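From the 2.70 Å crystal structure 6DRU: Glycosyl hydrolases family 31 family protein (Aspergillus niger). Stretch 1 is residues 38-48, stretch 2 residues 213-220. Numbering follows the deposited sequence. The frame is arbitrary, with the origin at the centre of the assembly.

Stretch 1, residues 38-48: PPSGNEISFIY
Stretch 2 (213-220) TTLVDYVI

Two segments of one chain, at least 171 residues apart in sequence wherever they touch, meet over a modest 295 Å² of buried surface, both sides summed. Stretch 1 has no regular helix or strand; in stretch 2, Val-216 to Ile-220 belong to a strand that continues beyond Ile-220, preceded by loop at Thr-214 (phi/psi -115/2) and Leu-215. The two run in the same direction: the CA of Pro-39 lies 6.3 Å from the CA of Leu-215, the CA of Ser-45 lies 8.6 Å from the CA of Asp-217, and the CA of Ile-47 lies 9.0 Å from the CA of Val-219. No backbone hydrogen bonds join them, so side chains must span the gap.

Leu-215 covers the most surface. Its backbone is extended (-168/132), its CB points toward stretch 1, and chi1 170° (t) with chi2 64° (p) brings CD2 to 4.0 Å from CB of Pro-39. The proline, at -62/139 with a C-gamma exo ring, offers a compact apolar surface. CD2 of Leu-215 also lies 4.3 Å from CD of Glu-43, so one methyl packs near both the proline and the carboxylate carbon.

Glu-43 is the polar centre. Its backbone is at -68/152, and chi1 -71° (m), chi2 87° (p) and chi3 7° fold the side chain back over its own loop. There OE2 accepts a hydrogen bond from N of Ser-40 at 2.9 Å, and OE1 accepts one from N of Gly-41 at 3.0 Å. The carboxylate thus ties down the turn while OE2 reaches outward to accept a third bond, 2.9 Å from OG1 of Thr-214. Threonine suits that site because its hydroxyl, with chi1 at 69° (p) and CB pointing toward stretch 1, can donate directly to the glutamate. Gly-41, at 92/-12, allows the turn: a CB there would jam against the carbonyl O of Ser-40.

Farther along, every second CA-to-CB bond, from Leu-215 just before the strand through Asp-217 and Val-219, points toward stretch 1, while that of Tyr-218 points away. Buried Ile-47 (-111/154; chi1 66°, p; chi2 168°, t) extends CD1 to 3.8 Å from CG2 of Val-219 (-132/135; chi1 180°, t), a branched aliphatic pair closing the wide end of the contact. Between the apolar ends, OG of Ser-45 (chi1 178°, t) stands 4.5 Å from OD2 of Asp-217 (chi1 -174°, t); both atoms are hydrogen-bonded elsewhere in the structure. The rule is economical: one shared carboxylate organises the loop and grips the neighbour, with aliphatic contacts beside and beyond it.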

# COMPACT_ATOMS: atom_id res chain seq x y z
N PRO A 38 14.87 8.91 13.28
CA PRO A 38 16.31 9.06 13.00
C PRO A 38 16.83 7.87 12.20
O PRO A 38 16.18 6.81 12.16
CB PRO A 38 16.94 9.12 14.40
CG PRO A 38 15.82 9.47 15.32
CD PRO A 38 14.61 8.82 14.72
N PRO A 39 17.99 8.01 11.56
CA PRO A 39 18.52 6.90 10.76
C PRO A 39 18.81 5.69 11.63
O PRO A 39 19.31 5.80 12.75
CB PRO A 39 19.81 7.48 10.16
CG PRO A 39 19.62 8.96 10.21
CD PRO A 39 18.81 9.23 11.43
N SER A 40 18.47 4.51 11.09
CA SER A 40 18.76 3.26 11.80
C SER A 40 20.25 3.08 12.03
O SER A 40 20.65 2.46 13.02
CB SER A 40 18.20 2.08 11.00
OG SER A 40 16.93 2.38 10.45
N GLY A 41 21.08 3.59 11.13
CA GLY A 41 22.50 3.33 11.15
C GLY A 41 22.93 2.15 10.30
O GLY A 41 24.13 1.97 10.07
N ASN A 42 21.98 1.34 9.83
CA ASN A 42 22.26 0.21 8.97
C ASN A 42 21.90 0.48 7.51
O ASN A 42 21.72 -0.47 6.74
CB ASN A 42 21.52 -1.04 9.47
CG ASN A 42 20.04 -0.79 9.68
OD1 ASN A 42 19.29 -0.54 8.73
ND2 ASN A 42 19.60 -0.88 10.93
N GLU A 43 21.78 1.75 7.13
CA GLU A 43 21.54 2.07 5.73
C GLU A 43 22.77 1.75 4.89
O GLU A 43 23.90 1.78 5.37
CB GLU A 43 21.17 3.55 5.58
CG GLU A 43 19.79 3.93 6.11
CD GLU A 43 19.80 4.25 7.59
OE1 GLU A 43 20.89 4.32 8.19
OE2 GLU A 43 18.70 4.45 8.16
N ILE A 44 22.53 1.44 3.62
CA ILE A 44 23.60 1.08 2.69
C ILE A 44 24.15 2.34 2.06
O ILE A 44 23.40 3.16 1.51
CB ILE A 44 23.09 0.09 1.62
CG1 ILE A 44 22.84 -1.30 2.22
CG2 ILE A 44 24.08 0.01 0.47
CD1 ILE A 44 21.51 -1.45 2.92
N SER A 45 25.47 2.51 2.15
CA SER A 45 26.16 3.68 1.64
C SER A 45 27.27 3.24 0.70
O SER A 45 27.90 2.19 0.92
CB SER A 45 26.75 4.53 2.77
OG SER A 45 27.46 5.65 2.26
N PHE A 46 27.50 4.02 -0.35
CA PHE A 46 28.50 3.70 -1.36
C PHE A 46 29.68 4.67 -1.33
O PHE A 46 30.55 4.59 -2.20
CB PHE A 46 27.85 3.68 -2.74
CG PHE A 46 26.78 2.65 -2.89
CD1 PHE A 46 27.10 1.33 -3.19
CD2 PHE A 46 25.44 2.98 -2.72
CE1 PHE A 46 26.11 0.37 -3.32
CE2 PHE A 46 24.45 2.03 -2.85
CZ PHE A 46 24.78 0.72 -3.15
N ILE A 47 29.72 5.57 -0.35
CA ILE A 47 30.81 6.54 -0.23
C ILE A 47 31.65 6.20 0.99
O ILE A 47 31.17 5.58 1.95
CB ILE A 47 30.28 7.99 -0.16
CG1 ILE A 47 29.49 8.20 1.13
CG2 ILE A 47 29.44 8.32 -1.38
CD1 ILE A 47 29.19 9.66 1.42
N TYR A 48 32.91 6.60 0.94
CA TYR A 48 33.86 6.34 2.02
C TYR A 48 33.80 7.44 3.06
O TYR A 48 33.71 8.63 2.73
CB TYR A 48 35.28 6.23 1.47
CG TYR A 48 35.55 4.96 0.69
CD1 TYR A 48 35.16 4.84 -0.64
CD2 TYR A 48 36.21 3.88 1.28
CE1 TYR A 48 35.41 3.68 -1.36
CE2 TYR A 48 36.46 2.72 0.57
CZ TYR A 48 36.06 2.62 -0.75
OH TYR A 48 36.30 1.47 -1.45
N THR A 213 12.70 4.30 1.26
CA THR A 213 13.94 4.54 2.00
C THR A 213 13.59 5.05 3.39
O THR A 213 12.45 5.41 3.67
CB THR A 213 14.84 5.53 1.26
OG1 THR A 213 16.09 5.66 1.96
CG2 THR A 213 14.18 6.90 1.18
N THR A 214 14.60 5.07 4.25
CA THR A 214 14.50 5.66 5.57
C THR A 214 15.40 6.87 5.74
O THR A 214 15.44 7.45 6.83
CB THR A 214 14.82 4.63 6.66
OG1 THR A 214 16.21 4.29 6.61
CG2 THR A 214 13.99 3.37 6.46
N LEU A 215 16.13 7.27 4.69
CA LEU A 215 17.11 8.34 4.78
C LEU A 215 17.56 8.77 3.39
O LEU A 215 17.90 7.92 2.55
CB LEU A 215 18.32 7.90 5.60
CG LEU A 215 19.53 8.82 5.58
CD1 LEU A 215 19.19 10.17 6.20
CD2 LEU A 215 20.72 8.19 6.28
N VAL A 216 17.58 10.08 3.13
CA VAL A 216 18.09 10.64 1.89
C VAL A 216 19.52 11.08 2.11
O VAL A 216 19.85 11.63 3.17
CB VAL A 216 17.21 11.81 1.40
CG1 VAL A 216 17.71 12.34 0.07
CG2 VAL A 216 15.76 11.37 1.29
N ASP A 217 20.38 10.84 1.12
CA ASP A 217 21.82 11.08 1.28
C ASP A 217 22.41 11.42 -0.08
O ASP A 217 22.30 10.64 -1.02
CB ASP A 217 22.50 9.84 1.88
CG ASP A 217 23.97 10.07 2.21
OD1 ASP A 217 24.44 11.22 2.08
OD2 ASP A 217 24.64 9.10 2.60
N TYR A 218 23.04 12.60 -0.18
CA TYR A 218 23.74 12.97 -1.40
C TYR A 218 24.97 13.79 -1.05
O TYR A 218 25.09 14.35 0.04
CB TYR A 218 22.83 13.73 -2.37
CG TYR A 218 22.34 15.09 -1.91
CD1 TYR A 218 23.11 16.23 -2.10
CD2 TYR A 218 21.09 15.23 -1.31
CE1 TYR A 218 22.66 17.47 -1.69
CE2 TYR A 218 20.63 16.47 -0.90
CZ TYR A 218 21.42 17.59 -1.10
OH TYR A 218 20.97 18.82 -0.69
N VAL A 219 25.90 13.85 -2.01
CA VAL A 219 27.16 14.58 -1.87
C VAL A 219 27.35 15.44 -3.11
O VAL A 219 27.12 14.98 -4.24
CB VAL A 219 28.36 13.62 -1.70
CG1 VAL A 219 29.66 14.40 -1.56
CG2 VAL A 219 28.16 12.72 -0.49
N ILE A 220 27.76 16.69 -2.91
CA ILE A 220 28.05 17.62 -4.00
C ILE A 220 29.48 18.12 -3.83
O ILE A 220 29.88 18.52 -2.73
CB ILE A 220 27.04 18.78 -4.05
CG1 ILE A 220 27.37 19.73 -5.20
CG2 ILE A 220 26.99 19.53 -2.72
CD1 ILE A 220 26.31 20.78 -5.44